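Local coordinates for erythrocyte membrane protein 1 (Plasmodium falciparum, PDB 2XU0) that probably binds host cell-surface receptors as the adhesive N-terminal NTS-DBL1 region of a variant surface protein involved in red-cell rosetting, at residues E107-R119 / N126-I138. The protein carries 10 engineered substitutions. Sequence-based numbering, arbitrary orientation. Where two conformers were deposited one is given.
Sequences ENAEAYCNSDKIR and NGAACAPPRRRHI. Engineered in segment 126-138: Ala128 (natural residue Thr). With MG (magnesium ion), chain C; PRO (proline), chain B.
Tyr112 and Ala131 show how two extended loops can be locked together with a minimum of sheet: they form a single antiparallel, hydrogen-bonded pair, with Tyr112 N 2.9 Å from Ala131 O and Ala131 N 2.8 Å from Tyr112 O. One residue further along, the Cys113–Cys130 disulfide makes the same join covalent. At the other end of the bridge Arg136, from the short helix 133-136, reaches back across the loop. Its chain bends at chi3 (83°), which lays one guanidinium face over Tyr112 CB, 3.6 Å from NE, and sends NH1 to Glu110 O at 3.0 Å. That oxygen lies close to the guanidinium plane, but NH1 approaches from above the carbonyl plane rather than along a lone pair. A water also donates to Glu110 O, and it joins Glu110 OE2 to His137 NE2. Beside this polar group, Pro133 CB rests on Ala109 CB at 3.7 Å.

The tyrosine ring is directed away from the bridge, CG lying anti to the backbone N (chi1 -180°), and Ile118 CD1 meets its edge in plane. The same methyl packs on Ala131 CB at 3.8 Å, while Tyr112 OH accepts a hydrogen bond from Lys117 N at the turn Ser115–Ile118. Ser115 O and Ile118 O from this turn bind the magnesium ion together with Asn121 O and three waters. Asn121 also holds both segments through its side chain, bonding Asn114 O and Ala129 N. Beyond them, helix 371-407 packs against Cys113 and Cys130.

The disulfide, the two backbone hydrogen bonds and the Arg136–Glu110 bond thus join the segments directly, whereas the magnesium ion fixes the 115-118 turn beside them and Asn121 links the ion to segment 126-138, an arrangement consistent with a loop whose shape depends on cross-links more than on regular secondary structure.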
loop_
_atom_site.group_PDB
_atom_site.type_symbol
_atom_site.label_atom_id
_atom_site.label_comp_id
_atom_site.label_asym_id
_atom_site.label_seq_id
_atom_site.Cartn_x
_atom_site.Cartn_y
_atom_site.Cartn_z
ATOM N N GLU A 107 9.916 -4.273 9.458
ATOM C CA GLU A 107 9.726 -3.040 10.209
ATOM C C GLU A 107 10.651 -1.878 9.783
ATOM O O GLU A 107 10.310 -0.702 9.996
ATOM C CB GLU A 107 9.791 -3.302 11.729
ATOM C CG GLU A 107 11.145 -3.781 12.255
ATOM C CD GLU A 107 11.325 -3.637 13.757
ATOM O OE1 GLU A 107 11.566 -2.502 14.230
ATOM O OE2 GLU A 107 11.215 -4.663 14.465
ATOM N N ASN A 108 11.806 -2.207 9.167
ATOM C CA ASN A 108 12.759 -1.207 8.715
ATOM C C ASN A 108 12.885 -1.104 7.195
ATOM O O ASN A 108 13.752 -0.380 6.716
ATOM C CB ASN A 108 14.113 -1.371 9.416
ATOM C CG ASN A 108 14.060 -1.029 10.877
ATOM O OD1 ASN A 108 14.431 -1.836 11.724
ATOM N ND2 ASN A 108 13.600 0.177 11.202
ATOM N N ALA A 109 11.981 -1.764 6.434
ATOM C CA ALA A 109 11.912 -1.620 4.983
ATOM C C ALA A 109 11.479 -0.146 4.752
ATOM O O ALA A 109 10.575 0.372 5.411
ATOM C CB ALA A 109 10.886 -2.573 4.400
ATOM N N GLU A 110 12.217 0.553 3.916
ATOM C CA GLU A 110 12.017 1.981 3.716
ATOM C C GLU A 110 11.102 2.299 2.556
ATOM O O GLU A 110 11.202 1.670 1.515
ATOM C CB GLU A 110 13.384 2.705 3.514
ATOM C CG GLU A 110 14.640 1.988 4.010
ATOM C CD GLU A 110 15.252 0.964 3.067
ATOM O OE1 GLU A 110 16.241 1.306 2.377
ATOM O OE2 GLU A 110 14.777 -0.196 3.056
ATOM N N ALA A 111 10.289 3.347 2.694
ATOM C CA ALA A 111 9.521 3.844 1.543
ATOM C C ALA A 111 10.477 4.785 0.765
ATOM O O ALA A 111 11.411 5.337 1.364
ATOM C CB ALA A 111 8.312 4.639 2.020
ATOM N N TYR A 112 10.253 4.955 -0.539
ATOM C CA TYR A 112 11.029 5.889 -1.361
ATOM C C TYR A 112 10.139 7.113 -1.672
ATOM O O TYR A 112 9.145 6.961 -2.379
ATOM C CB TYR A 112 11.526 5.218 -2.652
ATOM C CG TYR A 112 12.333 6.158 -3.521
ATOM C CD1 TYR A 112 13.723 6.206 -3.428
ATOM C CD2 TYR A 112 11.703 7.056 -4.380
ATOM C CE1 TYR A 112 14.468 7.103 -4.200
ATOM C CE2 TYR A 112 12.432 7.973 -5.129
ATOM C CZ TYR A 112 13.815 7.979 -5.056
ATOM O OH TYR A 112 14.507 8.855 -5.856
ATOM N N CYS A 113 10.515 8.311 -1.161
ATOM C CA CYS A 113 9.789 9.588 -1.309
ATOM C C CYS A 113 10.620 10.665 -2.047
ATOM O O CYS A 113 10.179 11.804 -2.134
ATOM C CB CYS A 113 9.319 10.112 0.053
ATOM S SG CYS A 113 8.482 8.885 1.080
ATOM N N ASN A 114 11.791 10.325 -2.574
ATOM C CA ASN A 114 12.643 11.288 -3.297
ATOM C C ASN A 114 12.239 11.451 -4.776
ATOM O O ASN A 114 11.260 10.853 -5.216
ATOM C CB ASN A 114 14.143 10.970 -3.118
ATOM C CG ASN A 114 14.636 11.004 -1.680
ATOM O OD1 ASN A 114 14.150 11.765 -0.826
ATOM N ND2 ASN A 114 15.624 10.171 -1.378
ATOM N N SER A 115 12.993 12.262 -5.543
ATOM C CA SER A 115 12.642 12.595 -6.918
ATOM C C SER A 115 13.130 11.774 -8.093
ATOM O O SER A 115 12.402 11.707 -9.082
ATOM C CB SER A 115 12.871 14.076 -7.181
ATOM O OG SER A 115 14.195 14.449 -6.864
ATOM N N ASP A 116 14.361 11.236 -8.064
ATOM C CA ASP A 116 14.893 10.536 -9.246
ATOM C C ASP A 116 14.083 9.290 -9.676
ATOM O O ASP A 116 13.862 9.079 -10.878
ATOM C CB ASP A 116 16.398 10.223 -9.105
ATOM C CG ASP A 116 17.298 11.384 -8.689
ATOM O OD1 ASP A 116 16.967 12.551 -9.014
ATOM O OD2 ASP A 116 18.321 11.128 -8.013
ATOM N N LYS A 117 13.594 8.515 -8.691
ATOM C CA LYS A 117 12.842 7.283 -8.961
ATOM C C LYS A 117 11.295 7.453 -9.012
ATOM O O LYS A 117 10.573 6.458 -9.143
ATOM C CB LYS A 117 13.266 6.161 -7.994
ATOM C CG LYS A 117 14.757 5.841 -8.003
ATOM C CD LYS A 117 15.013 4.462 -7.411
ATOM C CE LYS A 117 16.434 3.990 -7.633
ATOM N NZ LYS A 117 17.347 4.486 -6.571
ATOM N N ILE A 118 10.791 8.689 -8.901
ATOM C CA ILE A 118 9.342 8.902 -8.959
ATOM C C ILE A 118 9.007 9.998 -9.920
ATOM O O ILE A 118 9.412 11.138 -9.696
ATOM C CB ILE A 118 8.637 9.081 -7.559
ATOM C CG1 ILE A 118 8.602 7.732 -6.793
ATOM C CG2 ILE A 118 7.158 9.622 -7.726
ATOM C CD1 ILE A 118 8.189 7.775 -5.425
ATOM N N ARG A 119 8.200 9.666 -10.947
ATOM C CA ARG A 119 7.701 10.608 -11.959
ATOM C C ARG A 119 6.751 11.565 -11.275
ATOM O O ARG A 119 5.847 11.136 -10.562
ATOM C CB ARG A 119 6.967 9.873 -13.112
ATOM C CG ARG A 119 7.628 8.572 -13.580
ATOM C CD ARG A 119 6.731 7.748 -14.510
ATOM N NE ARG A 119 7.502 6.729 -15.225
ATOM C CZ ARG A 119 7.666 5.485 -14.796
ATOM N NH1 ARG A 119 7.091 5.084 -13.675
ATOM N NH2 ARG A 119 8.401 4.628 -15.491
ATOM N N ASN A 126 8.388 20.147 -2.134
ATOM C CA ASN A 126 8.317 19.355 -0.892
ATOM C C ASN A 126 7.248 18.260 -1.021
ATOM O O ASN A 126 7.479 17.148 -0.555
ATOM C CB ASN A 126 8.069 20.231 0.333
ATOM C CG ASN A 126 9.236 21.113 0.660
ATOM O OD1 ASN A 126 10.321 20.634 1.008
ATOM N ND2 ASN A 126 9.051 22.417 0.505
ATOM N N GLY A 127 6.142 18.567 -1.704
ATOM C CA GLY A 127 5.060 17.616 -1.951
ATOM C C GLY A 127 5.558 16.424 -2.739
ATOM O O GLY A 127 6.221 16.601 -3.768
ATOM N N ALA A 128 5.291 15.197 -2.242
ATOM C CA ALA A 128 5.831 13.993 -2.886
ATOM C C ALA A 128 5.010 12.744 -2.670
ATOM O O ALA A 128 4.416 12.560 -1.610
ATOM C CB ALA A 128 7.259 13.749 -2.395
ATOM N N ALA A 129 5.015 11.858 -3.662
ATOM C CA ALA A 129 4.366 10.544 -3.532
ATOM C C ALA A 129 5.449 9.602 -2.929
ATOM O O ALA A 129 6.651 9.840 -3.147
ATOM C CB ALA A 129 3.921 10.044 -4.895
ATOM N N CYS A 130 5.038 8.609 -2.101
ATOM C CA CYS A 130 5.965 7.660 -1.455
ATOM C C CYS A 130 5.733 6.283 -1.989
ATOM O O CYS A 130 4.702 5.697 -1.696
ATOM C CB CYS A 130 5.856 7.692 0.076
ATOM S SG CYS A 130 6.476 9.224 0.834
ATOM N N ALA A 131 6.682 5.755 -2.749
ATOM C CA ALA A 131 6.579 4.382 -3.264
ATOM C C ALA A 131 6.799 3.449 -2.082
ATOM O O ALA A 131 7.810 3.591 -1.400
ATOM C CB ALA A 131 7.604 4.125 -4.364
ATOM N N PRO A 132 5.800 2.593 -1.740
ATOM C CA PRO A 132 5.971 1.696 -0.586
ATOM C C PRO A 132 6.981 0.586 -0.875
ATOM O O PRO A 132 7.189 0.239 -2.039
ATOM C CB PRO A 132 4.561 1.135 -0.358
ATOM C CG PRO A 132 3.896 1.224 -1.642
ATOM C CD PRO A 132 4.543 2.309 -2.457
ATOM N N PRO A 133 7.628 0.023 0.155
ATOM C CA PRO A 133 8.593 -1.084 -0.098
ATOM C C PRO A 133 8.007 -2.264 -0.882
ATOM O O PRO A 133 8.717 -2.832 -1.712
ATOM C CB PRO A 133 9.099 -1.465 1.313
ATOM C CG PRO A 133 8.182 -0.835 2.240
ATOM C CD PRO A 133 7.541 0.346 1.593
ATOM N N ARG A 134 6.656 -2.531 -0.752
ATOM C CA ARG A 134 6.003 -3.572 -1.544
ATOM C C ARG A 134 6.143 -3.229 -3.037
ATOM O O ARG A 134 6.395 -4.111 -3.835
ATOM C CB ARG A 134 4.525 -3.769 -1.115
ATOM C CG ARG A 134 3.774 -4.937 -1.809
ATOM C CD ARG A 134 2.255 -4.726 -1.910
ATOM N NE ARG A 134 1.927 -3.308 -2.106
ATOM C CZ ARG A 134 1.962 -2.674 -3.269
ATOM N NH1 ARG A 134 2.208 -3.341 -4.389
ATOM N NH2 ARG A 134 1.744 -1.371 -3.326
ATOM N N ARG A 135 6.029 -1.935 -3.413
ATOM C CA ARG A 135 6.163 -1.533 -4.810
ATOM C C ARG A 135 7.604 -1.566 -5.256
ATOM O O ARG A 135 7.868 -2.023 -6.357
ATOM C CB ARG A 135 5.534 -0.114 -5.089
ATOM C CG ARG A 135 5.887 0.506 -6.465
ATOM C CD ARG A 135 5.199 -0.219 -7.624
ATOM N NE ARG A 135 5.697 0.207 -8.942
ATOM C CZ ARG A 135 6.744 -0.317 -9.581
ATOM N NH1 ARG A 135 7.460 -1.284 -9.021
ATOM N NH2 ARG A 135 7.076 0.114 -10.787
ATOM N N ARG A 136 8.500 -0.949 -4.484
ATOM C CA ARG A 136 9.932 -0.835 -4.813
ATOM C C ARG A 136 10.549 -2.158 -5.316
ATOM O O ARG A 136 11.262 -2.178 -6.324
ATOM C CB ARG A 136 10.713 -0.354 -3.580
ATOM C CG ARG A 136 10.488 1.104 -3.209
ATOM C CD ARG A 136 11.341 1.464 -2.019
ATOM N NE ARG A 136 12.701 1.788 -2.462
ATOM C CZ ARG A 136 13.630 2.333 -1.685
ATOM N NH1 ARG A 136 13.368 2.599 -0.410
ATOM N NH2 ARG A 136 14.831 2.614 -2.175
ATOM N N HIS A 137 10.221 -3.261 -4.651
ATOM C CA HIS A 137 10.805 -4.562 -4.975
ATOM C C HIS A 137 9.879 -5.532 -5.683
ATOM O O HIS A 137 10.151 -6.724 -5.695
ATOM C CB HIS A 137 11.435 -5.167 -3.715
ATOM C CG HIS A 137 12.147 -4.162 -2.871
ATOM N ND1 HIS A 137 13.274 -3.487 -3.338
ATOM C CD2 HIS A 137 11.874 -3.741 -1.617
ATOM C CE1 HIS A 137 13.645 -2.689 -2.348
ATOM N NE2 HIS A 137 12.837 -2.812 -1.291
ATOM N N ILE A 138 8.818 -5.014 -6.334
ATOM C CA ILE A 138 7.844 -5.800 -7.096
ATOM C C ILE A 138 8.529 -6.758 -8.100
ATOM O O ILE A 138 9.547 -6.396 -8.713
ATOM C CB ILE A 138 6.765 -4.871 -7.754
ATOM C CG1 ILE A 138 5.353 -5.420 -7.532
ATOM C CG2 ILE A 138 7.047 -4.567 -9.257
ATOM C CD1 ILE A 138 4.197 -4.456 -7.881
HETATM MG MG MG C . 11.037 12.669 -10.617
HETATM N N PRO B . 3.938 23.089 -3.920
HETATM C CA PRO B . 4.827 23.286 -2.760
HETATM C C PRO B . 5.737 22.077 -2.535
HETATM O O PRO B . 5.323 20.940 -2.902
HETATM C CB PRO B . 3.846 23.488 -1.582
HETATM C CG PRO B . 2.529 22.900 -2.044
HETATM C CD PRO B . 2.507 23.088 -3.538
HETATM O OXT PRO B . 6.833 22.256 -1.950
HETATM O O HOH W 1 12.742 -0.661 0.698
HETATM O O HOH W 2 11.769 10.821 -12.056
HETATM O O HOH W 3 9.656 13.402 -12.438
HETATM O O HOH W 4 12.957 14.029 -11.290
#